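Local atomic coordinates of molybdopterin biosynthesis Mog protein (Mycobacterium tuberculosis, PDB entry 2G4R), a protein that probably takes part in molybdenum cofactor biosynthesis, with a domain of a family thought to bind molybdopterin. Residues Ala6-Val11 with Ser38-Gln43. Residues are numbered along the deposited sequence; the frame is centred on the assembly and turned at random.
Sequences ARIVVV and SSVQPQ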
# COMPACT_ATOMS: atom_id res chain seq x y z
N ALA A 6 12.66 -4.17 16.68
CA ALA A 6 13.00 -3.90 15.29
C ALA A 6 11.77 -3.54 14.46
O ALA A 6 10.62 -3.82 14.87
CB ALA A 6 13.76 -5.14 14.65
N ARG A 7 12.04 -2.88 13.33
CA ARG A 7 11.11 -2.77 12.24
C ARG A 7 11.71 -3.17 10.89
O ARG A 7 12.90 -3.02 10.65
CB ARG A 7 10.61 -1.37 12.15
CG ARG A 7 9.76 -1.02 13.34
CD ARG A 7 9.01 0.23 13.16
NE ARG A 7 8.16 0.56 14.32
CZ ARG A 7 7.49 1.70 14.43
NH1 ARG A 7 7.50 2.61 13.44
NH2 ARG A 7 6.78 1.95 15.53
N ILE A 8 10.80 -3.52 9.98
CA ILE A 8 11.07 -3.93 8.63
C ILE A 8 10.29 -3.03 7.69
O ILE A 8 9.08 -2.86 7.80
CB ILE A 8 10.58 -5.38 8.38
CG1 ILE A 8 11.25 -6.35 9.33
CG2 ILE A 8 10.90 -5.82 6.95
CD1 ILE A 8 10.58 -7.75 9.28
N VAL A 9 11.01 -2.45 6.76
CA VAL A 9 10.42 -1.58 5.79
C VAL A 9 10.79 -2.13 4.43
O VAL A 9 11.96 -2.12 4.03
CB VAL A 9 10.94 -0.16 6.00
CG1 VAL A 9 10.41 0.76 4.92
CG2 VAL A 9 10.63 0.32 7.45
N VAL A 10 9.79 -2.62 3.73
CA VAL A 10 9.95 -3.09 2.37
C VAL A 10 9.48 -1.97 1.45
O VAL A 10 8.35 -1.48 1.58
CB VAL A 10 9.10 -4.36 2.15
CG1 VAL A 10 9.28 -4.87 0.72
CG2 VAL A 10 9.45 -5.43 3.16
N VAL A 11 10.36 -1.57 0.53
CA VAL A 11 10.09 -0.46 -0.40
C VAL A 11 9.71 -0.97 -1.79
O VAL A 11 10.55 -1.48 -2.53
CB VAL A 11 11.31 0.51 -0.51
CG1 VAL A 11 10.94 1.83 -1.29
CG2 VAL A 11 11.90 0.81 0.90
N SER A 38 11.02 -10.37 18.01
CA SER A 38 9.84 -11.14 17.62
C SER A 38 8.72 -10.18 17.81
O SER A 38 8.92 -9.13 18.41
CB SER A 38 9.61 -12.38 18.51
OG SER A 38 9.51 -12.03 19.89
N SER A 39 7.58 -10.44 17.20
CA SER A 39 7.47 -10.99 15.88
C SER A 39 7.23 -9.67 15.21
O SER A 39 6.36 -8.88 15.65
CB SER A 39 6.25 -11.91 15.77
OG SER A 39 5.22 -11.51 16.67
N VAL A 40 8.02 -9.37 14.19
CA VAL A 40 7.91 -8.11 13.50
C VAL A 40 7.25 -8.38 12.17
O VAL A 40 7.61 -9.36 11.48
CB VAL A 40 9.32 -7.51 13.30
CG1 VAL A 40 9.24 -6.13 12.70
CG2 VAL A 40 10.06 -7.45 14.61
N GLN A 41 6.31 -7.53 11.79
CA GLN A 41 5.64 -7.67 10.52
C GLN A 41 6.17 -6.61 9.54
O GLN A 41 6.37 -5.47 9.93
CB GLN A 41 4.13 -7.52 10.71
CG GLN A 41 3.56 -8.33 11.95
CD GLN A 41 4.02 -9.79 11.99
OE1 GLN A 41 4.12 -10.42 13.07
NE2 GLN A 41 4.30 -10.34 10.81
N PRO A 42 6.40 -7.00 8.28
CA PRO A 42 6.84 -5.97 7.31
C PRO A 42 5.88 -4.79 7.13
O PRO A 42 4.67 -5.01 7.01
CB PRO A 42 6.93 -6.74 5.98
CG PRO A 42 7.04 -8.20 6.36
CD PRO A 42 6.37 -8.36 7.69
N GLN A 43 6.43 -3.57 7.06
CA GLN A 43 5.70 -2.39 6.51
C GLN A 43 6.13 -2.20 5.08
O GLN A 43 7.32 -2.04 4.79
CB GLN A 43 6.02 -1.07 7.25
CG GLN A 43 6.19 -1.32 8.71
CD GLN A 43 6.85 -0.21 9.51
OE1 GLN A 43 6.82 1.00 9.16
NE2 GLN A 43 7.41 -0.64 10.63
O HOH W 1 7.92 2.91 10.83
O HOH W 2 8.06 -3.36 10.93
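Val9 and Gln43 pair as parallel strand neighbours at the point where the loop after helix 24-34 runs into the first residue of strand 43-45, outermost in this chain's sheet, beside strand 6-11. Gln43 grips the backbone on both sides of Val9: its N donates to Ile8 O at 2.8 Å, nearly straight at 168°, and its O accepts from Val10 N at 2.7 Å. The CA-H of Val9 also points at Gln43 O, a common supplement in parallel pairing. Ahead of this bridge the two chains spread apart, and water 2 fills in for the missing strand bond: it accepts from Ile8 N and donates to Gln41 O, both at 2.9 Å, while also accepting from Gln43 NE2.

On the face that Val9 and Gln43 share, the Gln43 chain is extended beyond CG and crosses Arg7, bringing NE2 to within 3.1 Å of Arg7 CD. Amide and guanidinium planes are turned 65° apart. Water 1 joins the two tips, accepting from Arg7 NH1 at the guanidinium edge and donating to Gln43 OE1, which together with water 2 ties down both ends of the amide.

The opposite face is apolar. Ile8 holds CG1 beside its backbone N (chi1 -59°), where it meets Val40 CG1 at 3.9 Å, while its CG2 lies alongside Pro42 CB. Val10 CG2 packs on the same proline carbon at 4.0 Å.

Strands 6-11 and 43-45 are parallel neighbours joined through helix 24-34, a beta-alpha-beta crossover, and Ile28, Ala29 and Leu32 of that helix pack on Ile8. Arg7 touches Ala58 of helix 49-60, and strand 6-11 bonds on its other edge to strand 65-69; Ser38 of the second subunit packs against Arg7 and Gln43.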